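Putative bacteriocin (Brevibacillus laterosporus, PDB 4OZK) probably kills competing bacteria as a leaderless class IId bacteriocin, a small disulfide-stapled antimicrobial peptide with a defensin-like fold. Local coordinates at residues A[14-19]-A[25-30]; A[29-32]-A[38-41]. All coordinates share one frame; numbering follows the deposited sequence.

Contact 1 of 2, residues A[14-19]-A[25-30]; sequences TDYQCH and MYRHVY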
loop_
_atom_site.group_PDB
_atom_site.type_symbol
_atom_site.label_atom_id
_atom_site.label_comp_id
_atom_site.label_asym_id
_atom_site.label_seq_id
_atom_site.Cartn_x
_atom_site.Cartn_y
_atom_site.Cartn_z
ATOM N N THR A 14 3.321 1.302 -3.741
ATOM C CA THR A 14 3.416 1.113 -5.176
ATOM C C THR A 14 2.932 2.377 -5.888
ATOM O O THR A 14 2.373 3.300 -5.266
ATOM C CB THR A 14 2.567 -0.104 -5.627
ATOM O OG1 THR A 14 1.170 0.204 -5.500
ATOM C CG2 THR A 14 2.889 -1.321 -4.758
ATOM N N ASP A 15 3.150 2.425 -7.194
ATOM C CA ASP A 15 2.661 3.542 -7.976
ATOM C C ASP A 15 1.202 3.357 -8.399
ATOM O O ASP A 15 0.713 2.228 -8.541
ATOM C CB ASP A 15 3.565 3.779 -9.182
ATOM C CG ASP A 15 4.872 4.433 -8.797
ATOM O OD1 ASP A 15 4.924 5.080 -7.721
ATOM O OD2 ASP A 15 5.844 4.303 -9.570
ATOM N N TYR A 16 0.505 4.475 -8.580
ATOM C CA TYR A 16 -0.897 4.444 -8.985
ATOM C C TYR A 16 -1.113 3.683 -10.308
ATOM O O TYR A 16 -0.299 3.761 -11.233
ATOM C CB TYR A 16 -1.443 5.872 -9.098
ATOM C CG TYR A 16 -1.976 6.467 -7.808
ATOM C CD1 TYR A 16 -3.070 5.894 -7.160
ATOM C CD2 TYR A 16 -1.421 7.627 -7.261
ATOM C CE1 TYR A 16 -3.592 6.440 -5.986
ATOM C CE2 TYR A 16 -1.935 8.188 -6.083
ATOM C CZ TYR A 16 -3.026 7.588 -5.458
ATOM O OH TYR A 16 -3.557 8.124 -4.302
ATOM N N GLN A 17 -2.205 2.926 -10.374
ATOM C CA GLN A 17 -2.585 2.196 -11.577
ATOM C C GLN A 17 -4.014 2.568 -11.829
ATOM O O GLN A 17 -4.743 2.857 -10.886
ATOM C CB GLN A 17 -2.549 0.683 -11.332
ATOM C CG GLN A 17 -1.236 -0.012 -11.632
ATOM C CD GLN A 17 -1.339 -1.503 -11.378
ATOM O OE1 GLN A 17 -2.426 -2.073 -11.462
ATOM N NE2 GLN A 17 -0.219 -2.138 -11.049
ATOM N N CYS A 18 -4.442 2.545 -13.083
ATOM C CA CYS A 18 -5.857 2.758 -13.362
ATOM C C CYS A 18 -6.632 1.452 -13.186
ATOM O O CYS A 18 -6.222 0.398 -13.694
ATOM C CB CYS A 18 -6.070 3.315 -14.775
ATOM S SG CYS A 18 -7.807 3.740 -15.116
ATOM N N HIS A 19 -7.738 1.514 -12.448
ATOM C CA HIS A 19 -8.658 0.386 -12.372
ATOM C C HIS A 19 -9.678 0.472 -13.518
ATOM O O HIS A 19 -10.483 1.402 -13.567
ATOM C CB HIS A 19 -9.374 0.360 -11.017
ATOM C CG HIS A 19 -9.959 -0.972 -10.683
ATOM N ND1 HIS A 19 -11.078 -1.470 -11.317
ATOM C CD2 HIS A 19 -9.566 -1.923 -9.805
ATOM C CE1 HIS A 19 -11.357 -2.669 -10.831
ATOM N NE2 HIS A 19 -10.454 -2.967 -9.913
ATOM N N MET A 25 -7.975 5.509 -10.018
ATOM C CA MET A 25 -6.622 5.032 -9.758
ATOM C C MET A 25 -6.451 4.518 -8.333
ATOM O O MET A 25 -7.002 5.086 -7.381
ATOM C CB MET A 25 -5.604 6.147 -10.003
ATOM C CG MET A 25 -5.717 6.823 -11.351
ATOM S SD MET A 25 -4.410 8.050 -11.499
ATOM C CE MET A 25 -4.062 8.347 -9.763
ATOM N N TYR A 26 -5.665 3.455 -8.185
ATOM C CA TYR A 26 -5.373 2.893 -6.868
ATOM C C TYR A 26 -3.888 2.571 -6.741
ATOM O O TYR A 26 -3.179 2.377 -7.742
ATOM C CB TYR A 26 -6.185 1.614 -6.640
ATOM C CG TYR A 26 -5.761 0.472 -7.544
ATOM C CD1 TYR A 26 -4.825 -0.472 -7.117
ATOM C CD2 TYR A 26 -6.295 0.346 -8.831
ATOM C CE1 TYR A 26 -4.425 -1.510 -7.954
ATOM C CE2 TYR A 26 -5.913 -0.687 -9.670
ATOM C CZ TYR A 26 -4.981 -1.611 -9.228
ATOM O OH TYR A 26 -4.610 -2.633 -10.068
ATOM N N ARG A 27 -3.409 2.523 -5.507
ATOM C CA ARG A 27 -2.080 1.996 -5.243
ATOM C C ARG A 27 -2.099 1.287 -3.911
ATOM O O ARG A 27 -3.065 1.415 -3.139
ATOM C CB ARG A 27 -1.019 3.100 -5.266
ATOM C CG ARG A 27 -1.165 4.154 -4.183
ATOM C CD ARG A 27 -0.129 5.248 -4.377
ATOM N NE ARG A 27 -0.197 6.245 -3.309
ATOM C CZ ARG A 27 0.451 7.405 -3.318
ATOM N NH1 ARG A 27 1.222 7.730 -4.347
ATOM N NH2 ARG A 27 0.325 8.244 -2.297
ATOM N N HIS A 28 -1.035 0.540 -3.638
ATOM C CA HIS A 28 -0.952 -0.265 -2.422
ATOM C C HIS A 28 0.030 0.356 -1.435
ATOM O O HIS A 28 1.176 0.640 -1.793
ATOM C CB HIS A 28 -0.496 -1.680 -2.776
ATOM C CG HIS A 28 -1.492 -2.449 -3.594
ATOM N ND1 HIS A 28 -2.793 -2.027 -3.775
ATOM C CD2 HIS A 28 -1.377 -3.620 -4.265
ATOM C CE1 HIS A 28 -3.437 -2.907 -4.527
ATOM N NE2 HIS A 28 -2.601 -3.880 -4.837
ATOM N N VAL A 29 -0.411 0.579 -0.198
ATOM C CA VAL A 29 0.481 1.117 0.831
ATOM C C VAL A 29 1.090 -0.007 1.664
ATOM O O VAL A 29 0.378 -0.851 2.227
ATOM C CB VAL A 29 -0.233 2.113 1.753
ATOM C CG1 VAL A 29 0.741 2.632 2.793
ATOM C CG2 VAL A 29 -0.796 3.263 0.942
ATOM N N TYR A 30 2.417 -0.019 1.725
ATOM C CA TYR A 30 3.138 -1.082 2.410
ATOM C C TYR A 30 3.920 -0.510 3.585
ATOM O O TYR A 30 4.629 0.488 3.438
ATOM C CB TYR A 30 4.111 -1.757 1.436
ATOM C CG TYR A 30 3.481 -2.801 0.538
ATOM C CD1 TYR A 30 3.460 -4.142 0.916
ATOM C CD2 TYR A 30 2.919 -2.450 -0.689
ATOM C CE1 TYR A 30 2.895 -5.109 0.101
ATOM C CE2 TYR A 30 2.344 -3.413 -1.514
ATOM C CZ TYR A 30 2.337 -4.737 -1.108
ATOM O OH TYR A 30 1.776 -5.702 -1.914
HETATM O O HOH W 1 2.034 7.063 -7.302
#

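Contact 2 of 2, residues A[29-32]-A[38-41]; sequences VYAI and QVYC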
loop_
_atom_site.group_PDB
_atom_site.type_symbol
_atom_site.label_atom_id
_atom_site.label_comp_id
_atom_site.label_asym_id
_atom_site.label_seq_id
_atom_site.Cartn_x
_atom_site.Cartn_y
_atom_site.Cartn_z
ATOM N N VAL A 29 -0.411 0.579 -0.198
ATOM C CA VAL A 29 0.481 1.117 0.831
ATOM C C VAL A 29 1.090 -0.007 1.664
ATOM O O VAL A 29 0.378 -0.851 2.227
ATOM C CB VAL A 29 -0.233 2.113 1.753
ATOM C CG1 VAL A 29 0.741 2.632 2.793
ATOM C CG2 VAL A 29 -0.796 3.263 0.942
ATOM N N TYR A 30 2.417 -0.019 1.725
ATOM C CA TYR A 30 3.138 -1.082 2.410
ATOM C C TYR A 30 3.920 -0.510 3.585
ATOM O O TYR A 30 4.629 0.488 3.438
ATOM C CB TYR A 30 4.111 -1.757 1.436
ATOM C CG TYR A 30 3.481 -2.801 0.538
ATOM C CD1 TYR A 30 3.460 -4.142 0.916
ATOM C CD2 TYR A 30 2.919 -2.450 -0.689
ATOM C CE1 TYR A 30 2.895 -5.109 0.101
ATOM C CE2 TYR A 30 2.344 -3.413 -1.514
ATOM C CZ TYR A 30 2.337 -4.737 -1.108
ATOM O OH TYR A 30 1.776 -5.702 -1.914
ATOM N N ALA A 31 3.798 -1.121 4.756
ATOM C CA ALA A 31 4.706 -0.753 5.837
ATOM C C ALA A 31 5.945 -1.629 5.722
ATOM O O ALA A 31 5.857 -2.790 5.305
ATOM C CB ALA A 31 4.044 -0.915 7.206
ATOM N N ILE A 32 7.107 -1.069 6.050
ATOM C CA ILE A 32 8.329 -1.862 6.136
ATOM C C ILE A 32 8.505 -2.292 7.596
ATOM O O ILE A 32 8.407 -1.460 8.510
ATOM C CB ILE A 32 9.557 -1.066 5.628
ATOM C CG1 ILE A 32 9.314 -0.572 4.188
ATOM C CG2 ILE A 32 10.845 -1.916 5.727
ATOM C CD1 ILE A 32 10.407 0.380 3.646
ATOM N N GLN A 38 7.815 -6.627 4.311
ATOM C CA GLN A 38 6.840 -5.590 4.028
ATOM C C GLN A 38 5.459 -6.154 4.261
ATOM O O GLN A 38 5.240 -7.347 4.090
ATOM C CB GLN A 38 6.957 -5.118 2.583
ATOM C CG GLN A 38 8.254 -4.395 2.277
ATOM C CD GLN A 38 8.192 -3.686 0.947
ATOM O OE1 GLN A 38 7.145 -3.665 0.301
ATOM N NE2 GLN A 38 9.307 -3.092 0.529
ATOM N N VAL A 39 4.526 -5.305 4.666
ATOM C CA VAL A 39 3.159 -5.759 4.867
ATOM C C VAL A 39 2.230 -4.809 4.127
ATOM O O VAL A 39 2.409 -3.586 4.169
ATOM C CB VAL A 39 2.797 -5.895 6.376
ATOM C CG1 VAL A 39 3.606 -7.020 7.014
ATOM C CG2 VAL A 39 3.069 -4.604 7.114
ATOM N N TYR A 40 1.262 -5.385 3.421
ATOM C CA TYR A 40 0.282 -4.632 2.645
ATOM C C TYR A 40 -0.746 -4.103 3.644
ATOM O O TYR A 40 -1.423 -4.894 4.302
ATOM C CB TYR A 40 -0.313 -5.587 1.600
ATOM C CG TYR A 40 -1.416 -5.062 0.692
ATOM C CD1 TYR A 40 -1.763 -3.716 0.651
ATOM C CD2 TYR A 40 -2.124 -5.946 -0.114
ATOM C CE1 TYR A 40 -2.798 -3.264 -0.174
ATOM C CE2 TYR A 40 -3.147 -5.517 -0.935
ATOM C CZ TYR A 40 -3.486 -4.179 -0.957
ATOM O OH TYR A 40 -4.507 -3.766 -1.780
ATOM N N CYS A 41 -0.832 -2.772 3.787
ATOM C CA CYS A 41 -1.675 -2.153 4.835
ATOM C C CYS A 41 -3.026 -1.643 4.368
ATOM O O CYS A 41 -4.043 -1.848 5.038
ATOM C CB CYS A 41 -0.959 -0.977 5.508
ATOM S SG CYS A 41 0.539 -1.412 6.350
#

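Contact 1 of 2, residues A[14-19]-A[25-30]
The ring of Tyr-16 is sandwiched between two side chains of the neighbouring strand, Met-25 and Arg-27. CD of Arg-27 stands 3.7 Å from the centroid of the Tyr-16 ring, almost directly above its centre, and the guanidinium continues over the same face toward the rim, lying flat with its plane only 13° from that of the ring. From the opposite face comes CE of Met-25, 3.4 Å from Tyr-16 CG; the bend of the methionine chain at its last torsion (chi3 -23°) carries this methyl over the ring in a CH-pi contact, with the sulfur obliquely placed beside it as the Met-aromatic partner. A water in the guanidinium plane accepts from both Arg-27 NH1 and Tyr-16 N, while Glu-44 of strand 38-48 takes Arg-27 NE in a salt bridge, so the flat group is held at its edge as well as its face.

Elsewhere a side chain stands in for backbone: His-28 N gives a nearly straight bond (171°) to Thr-14 OG1 at 2.9 Å, and Thr-14 N donates to His-28 O. Gln-17 and Tyr-26 form a hydrogen-bonded pair in the usual way, Gln-17 N reaching Tyr-26 O at 2.9 Å, and CB of Gln-17 lies over one face of the Tyr-26 ring. Such pairing, regular at one end and completed by a threonine hydroxyl where the edge strand is interrupted, belongs to the first beta hairpin of this three-stranded, defensin-like antiparallel sheet.

Contact 2 of 2, residues A[29-32]-A[38-41]
The second beta hairpin of the defensin-like sheet brings 29-32 against 38-41, where Ala-31 and Val-39 form an antiparallel hydrogen-bonded pair between two non-hydrogen-bonded ones, Tyr-30 with Tyr-40 and Ile-32 with Gln-38. Ala-31 N donates to Val-39 O and Val-39 N returns the bond to Ala-31 O, both at 2.9 Å. A further bond, from Cys-41 N to Val-29 O, is straighter (167°) and continues the pairing toward the middle of strand 24-33.

The alternation of residues gives the two faces different characters. On one, Tyr-30 and Tyr-40 lie close, but their rings are slid apart and barely overlap, with planes at 27°. What rests on the Tyr-30 ring is instead the root of the other tyrosine: Tyr-40 CA sits over its face, and Tyr-40 CB approaches Tyr-30 CE1 to 3.6 Å. With CG opposite the backbone N (chi1 177°), the Tyr-40 ring is directed past the Tyr-30 ring rather than over it, and its edge, near the ring plane, meets Val-29 O; its hydroxyl bonds to Thr-43. Gln-38 crosses Tyr-30 at about a right angle, bringing OE1 3.8 Å from Tyr-30 CB.

On the face of Ala-31 and Val-39 the side chains are small and apolar. The methyl of Ala-31 meets Val-39 CG2 at 3.8 Å, and Ile-8 and Trp-11 of strand 8-19 also touch Ala-31. Beside it lies the disulfide between Cys-2 and Cys-41, which staples the amino-terminal segment to this strand: Cys-41 SG packs 3.6 Å from Ala-31 CB.

In the fold
Both contacts are built on strand 24-33, the central strand of the sheet, and they meet at Val-29 and Tyr-30, with centres about 13 Å apart. Contact 1 pairs this strand with 8-19 on one side; contact 2 pairs it with 38-48 on the other. The first is a surface contact with no buried residue among those that touch, and its chemistry is correspondingly mixed: aromatic, cationic and water-mediated. The second is partly buried, with Val-29, Ala-31 and Cys-41 enclosed, and combines unbroken backbone pairing with small apolar groups on the Ala-31 face and tyrosines on the other. Their side chains join where His-28 CE1 packs 3.1 Å from Tyr-40 OH. Each also holds one cysteine of a different disulfide.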